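Local atomic coordinates of hypothetical protein RBSTP0775 (PDB entry 1RZ3), a protein that is of unknown function but, as a member of the phosphoribulokinase/uridine kinase family of P-loop proteins, probably binds ATP and acts as a kinase. Residues Trp76-Tyr81 with Asp181-Glu185. Numbering follows the deposited sequence.
Sequences WFEYYY and DYYLE
The phenol oxygens of Tyr81 and Tyr182 share a hydrogen bond, OH to OH 2.7 Å, in which either may be the donor; the Tyr182 oxygen reaches Tyr81 at the edge of its ring, near the ring plane. This bond closes an aromatic cluster in which Tyr182 enters among three side chains of helix 75-82. CG of Tyr182 is anti to the backbone N (chi1 -177°), which carries the ring toward that helix. CZ3, at the corner of the Trp76 six-membered ring, comes over one face of Tyr182, 3.5 Å from its CG. This pair is oblique, the two planes inclined at 43°. Along its CD2-CE2 edge Tyr182 instead addresses a face of Tyr80, making an edge-to-face pair with planes at 70°. Tyr182 therefore has its face, one edge and its hydroxyl engaged by different residues, which should limit rotation of the ring. Tyr80 also meets Tyr183 edge against edge, with CE1 of Tyr80 3.7 Å from CD1 of Tyr183, while the Tyr183 hydroxyl is hydrogen-bonded to OD2 of Asp28 and to the backbone N of Gln136. Phe134 packs edge-to-face with both Tyr80 and Tyr183. The axes of the two helix segments are 11.1 Å apart, a spacing bridged by aromatic rings that join helix 75-82 to the C-terminal part of helix 169-187, and the Tyr183-Asp28 hydrogen bond links the latter to strand 23-29 of the parallel sheet.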
ATOM      1  N   TRP A  76       4.630   0.583 -18.818  1.00 19.39           N
ATOM      2  CA  TRP A  76       3.430   0.625 -17.987  1.00 20.82           C
ATOM      3  C   TRP A  76       3.114  -0.778 -17.483  1.00 20.71           C
ATOM      4  O   TRP A  76       2.693  -0.968 -16.338  1.00 20.07           O
ATOM      5  CB  TRP A  76       2.223   1.163 -18.766  1.00 21.64           C
ATOM      6  CG  TRP A  76       1.615   0.174 -19.729  1.00 23.28           C
ATOM      7  CD1 TRP A  76       1.917   0.023 -21.056  1.00 22.86           C
ATOM      8  CD2 TRP A  76       0.621  -0.816 -19.429  1.00 23.50           C
ATOM      9  NE1 TRP A  76       1.168  -0.997 -21.598  1.00 22.65           N
ATOM     10  CE2 TRP A  76       0.366  -1.529 -20.623  1.00 23.11           C
ATOM     11  CE3 TRP A  76      -0.080  -1.170 -18.266  1.00 22.78           C
ATOM     12  CZ2 TRP A  76      -0.562  -2.578 -20.689  1.00 23.28           C
ATOM     13  CZ3 TRP A  76      -1.006  -2.219 -18.333  1.00 22.18           C
ATOM     14  CH2 TRP A  76      -1.235  -2.907 -19.539  1.00 22.40           C
ATOM     15  N   PHE A  77       3.329  -1.759 -18.353  1.00 21.18           N
ATOM     16  CA  PHE A  77       3.068  -3.156 -18.037  1.00 20.62           C
ATOM     17  C   PHE A  77       4.060  -3.678 -16.999  1.00 21.02           C
ATOM     18  O   PHE A  77       3.692  -4.459 -16.119  1.00 21.92           O
ATOM     19  CB  PHE A  77       3.164  -3.996 -19.313  1.00 22.99           C
ATOM     20  CG  PHE A  77       2.725  -5.420 -19.142  1.00 22.46           C
ATOM     21  CD1 PHE A  77       1.409  -5.790 -19.385  1.00 23.45           C
ATOM     22  CD2 PHE A  77       3.630  -6.391 -18.730  1.00 24.99           C
ATOM     23  CE1 PHE A  77       0.994  -7.112 -19.224  1.00 25.36           C
ATOM     24  CE2 PHE A  77       3.226  -7.717 -18.564  1.00 24.69           C
ATOM     25  CZ  PHE A  77       1.904  -8.077 -18.812  1.00 24.06           C
ATOM     26  N   GLU A  78       5.316  -3.258 -17.116  1.00 21.46           N
ATOM     27  CA  GLU A  78       6.359  -3.678 -16.184  1.00 22.26           C
ATOM     28  C   GLU A  78       6.033  -3.148 -14.791  1.00 22.65           C
ATOM     29  O   GLU A  78       6.142  -3.857 -13.788  1.00 22.68           O
ATOM     30  CB  GLU A  78       7.725  -3.125 -16.610  1.00 22.76           C
ATOM     31  CG  GLU A  78       8.170  -3.509 -18.013  1.00 26.17           C
ATOM     32  CD  GLU A  78       9.591  -3.075 -18.311  1.00 25.99           C
ATOM     33  OE1 GLU A  78       9.940  -1.919 -18.004  1.00 26.92           O
ATOM     34  OE2 GLU A  78      10.363  -3.888 -18.862  1.00 29.98           O
ATOM     35  N   TYR A  79       5.636  -1.882 -14.745  1.00 20.72           N
ATOM     36  CA  TYR A  79       5.306  -1.217 -13.494  1.00 19.64           C
ATOM     37  C   TYR A  79       4.045  -1.771 -12.829  1.00 19.10           C
ATOM     38  O   TYR A  79       4.033  -2.027 -11.623  1.00 17.67           O
ATOM     39  CB  TYR A  79       5.164   0.287 -13.756  1.00 19.20           C
ATOM     40  CG  TYR A  79       4.826   1.139 -12.545  1.00 20.32           C
ATOM     41  CD1 TYR A  79       5.418   0.903 -11.306  1.00 21.39           C
ATOM     42  CD2 TYR A  79       3.956   2.224 -12.662  1.00 22.34           C
ATOM     43  CE1 TYR A  79       5.152   1.734 -10.209  1.00 20.80           C
ATOM     44  CE2 TYR A  79       3.688   3.056 -11.579  1.00 21.55           C
ATOM     45  CZ  TYR A  79       4.288   2.807 -10.359  1.00 20.62           C
ATOM     46  OH  TYR A  79       4.031   3.647  -9.303  1.00 21.93           O
ATOM     47  N   TYR A  80       2.992  -1.984 -13.609  1.00 17.39           N
ATOM     48  CA  TYR A  80       1.746  -2.477 -13.037  1.00 18.99           C
ATOM     49  C   TYR A  80       1.673  -3.982 -12.776  1.00 20.33           C
ATOM     50  O   TYR A  80       1.132  -4.412 -11.753  1.00 18.07           O
ATOM     51  CB  TYR A  80       0.558  -2.083 -13.922  1.00 18.89           C
ATOM     52  CG  TYR A  80      -0.782  -2.354 -13.268  1.00 18.32           C
ATOM     53  CD1 TYR A  80      -1.286  -1.495 -12.288  1.00 16.84           C
ATOM     54  CD2 TYR A  80      -1.515  -3.500 -13.580  1.00 16.60           C
ATOM     55  CE1 TYR A  80      -2.478  -1.771 -11.632  1.00 15.84           C
ATOM     56  CE2 TYR A  80      -2.710  -3.788 -12.929  1.00 17.35           C
ATOM     57  CZ  TYR A  80      -3.185  -2.920 -11.955  1.00 17.95           C
ATOM     58  OH  TYR A  80      -4.359  -3.202 -11.300  1.00 17.01           O
ATOM     59  N   TYR A  81       2.213  -4.782 -13.690  1.00 20.93           N
ATOM     60  CA  TYR A  81       2.134  -6.238 -13.559  1.00 21.32           C
ATOM     61  C   TYR A  81       3.376  -7.000 -13.117  1.00 21.59           C
ATOM     62  O   TYR A  81       3.262  -8.070 -12.519  1.00 23.99           O
ATOM     63  CB  TYR A  81       1.656  -6.845 -14.881  1.00 20.65           C
ATOM     64  CG  TYR A  81       0.175  -6.708 -15.129  1.00 19.57           C
ATOM     65  CD1 TYR A  81      -0.745  -7.362 -14.314  1.00 18.79           C
ATOM     66  CD2 TYR A  81      -0.306  -5.935 -16.185  1.00 19.25           C
ATOM     67  CE1 TYR A  81      -2.111  -7.254 -14.539  1.00 19.63           C
ATOM     68  CE2 TYR A  81      -1.675  -5.822 -16.425  1.00 19.24           C
ATOM     69  CZ  TYR A  81      -2.569  -6.485 -15.595  1.00 20.28           C
ATOM     70  OH  TYR A  81      -3.920  -6.381 -15.809  1.00 19.19           O
ATOM     71  N   ASP A 181      -3.113   5.388 -15.477  1.00 18.79           N
ATOM     72  CA  ASP A 181      -4.347   5.473 -16.254  1.00 19.85           C
ATOM     73  C   ASP A 181      -4.984   4.092 -16.361  1.00 19.53           C
ATOM     74  O   ASP A 181      -6.205   3.957 -16.298  1.00 19.70           O
ATOM     75  CB  ASP A 181      -4.076   6.024 -17.658  1.00 24.61           C
ATOM     76  CG  ASP A 181      -3.690   7.490 -17.648  1.00 30.50           C
ATOM     77  OD1 ASP A 181      -3.870   8.157 -16.607  1.00 34.21           O
ATOM     78  OD2 ASP A 181      -3.216   7.981 -18.695  1.00 36.32           O
ATOM     79  N   TYR A 182      -4.150   3.068 -16.527  1.00 18.79           N
ATOM     80  CA  TYR A 182      -4.630   1.695 -16.634  1.00 17.77           C
ATOM     81  C   TYR A 182      -5.346   1.299 -15.341  1.00 17.97           C
ATOM     82  O   TYR A 182      -6.442   0.734 -15.362  1.00 17.60           O
ATOM     83  CB  TYR A 182      -3.455   0.740 -16.871  1.00 20.93           C
ATOM     84  CG  TYR A 182      -3.870  -0.703 -17.062  1.00 23.61           C
ATOM     85  CD1 TYR A 182      -4.433  -1.135 -18.265  1.00 24.91           C
ATOM     86  CD2 TYR A 182      -3.725  -1.635 -16.031  1.00 24.41           C
ATOM     87  CE1 TYR A 182      -4.840  -2.456 -18.438  1.00 26.38           C
ATOM     88  CE2 TYR A 182      -4.130  -2.957 -16.190  1.00 25.71           C
ATOM     89  CZ  TYR A 182      -4.687  -3.361 -17.399  1.00 26.36           C
ATOM     90  OH  TYR A 182      -5.080  -4.667 -17.568  1.00 27.24           O
ATOM     91  N   TYR A 183      -4.714   1.605 -14.215  1.00 14.88           N
ATOM     92  CA  TYR A 183      -5.276   1.283 -12.907  1.00 17.66           C
ATOM     93  C   TYR A 183      -6.619   1.976 -12.694  1.00 17.58           C
ATOM     94  O   TYR A 183      -7.616   1.339 -12.339  1.00 17.67           O
ATOM     95  CB  TYR A 183      -4.288   1.700 -11.814  1.00 15.47           C
ATOM     96  CG  TYR A 183      -4.751   1.416 -10.400  1.00 16.37           C
ATOM     97  CD1 TYR A 183      -5.170   0.139 -10.024  1.00 16.40           C
ATOM     98  CD2 TYR A 183      -4.720   2.412  -9.427  1.00 17.49           C
ATOM     99  CE1 TYR A 183      -5.547  -0.138  -8.710  1.00 17.03           C
ATOM    100  CE2 TYR A 183      -5.092   2.144  -8.106  1.00 16.77           C
ATOM    101  CZ  TYR A 183      -5.504   0.865  -7.758  1.00 17.44           C
ATOM    102  OH  TYR A 183      -5.870   0.587  -6.459  1.00 15.31           O
ATOM    103  N   LEU A 184      -6.638   3.285 -12.925  1.00 18.82           N
ATOM    104  CA  LEU A 184      -7.845   4.085 -12.753  1.00 21.10           C
ATOM    105  C   LEU A 184      -9.008   3.595 -13.605  1.00 22.84           C
ATOM    106  O   LEU A 184     -10.150   3.580 -13.154  1.00 23.19           O
ATOM    107  CB  LEU A 184      -7.552   5.553 -13.083  1.00 23.02           C
ATOM    108  CG  LEU A 184      -6.646   6.297 -12.098  1.00 26.24           C
ATOM    109  CD1 LEU A 184      -6.223   7.635 -12.688  1.00 28.00           C
ATOM    110  CD2 LEU A 184      -7.384   6.496 -10.775  1.00 26.59           C
ATOM    111  N   GLU A 185      -8.717   3.189 -14.835  1.00 23.74           N
ATOM    112  CA  GLU A 185      -9.757   2.722 -15.738  1.00 27.50           C
ATOM    113  C   GLU A 185     -10.216   1.290 -15.480  1.00 26.10           C
ATOM    114  O   GLU A 185     -11.406   0.995 -15.571  1.00 26.37           O
ATOM    115  CB  GLU A 185      -9.285   2.842 -17.189  1.00 32.39           C
ATOM    116  CG  GLU A 185     -10.287   2.317 -18.202  1.00 41.41           C
ATOM    117  CD  GLU A 185      -9.841   2.540 -19.632  1.00 46.30           C
ATOM    118  OE1 GLU A 185      -8.782   2.001 -20.018  1.00 49.50           O
ATOM    119  OE2 GLU A 185     -10.551   3.258 -20.369  1.00 49.73           O
TER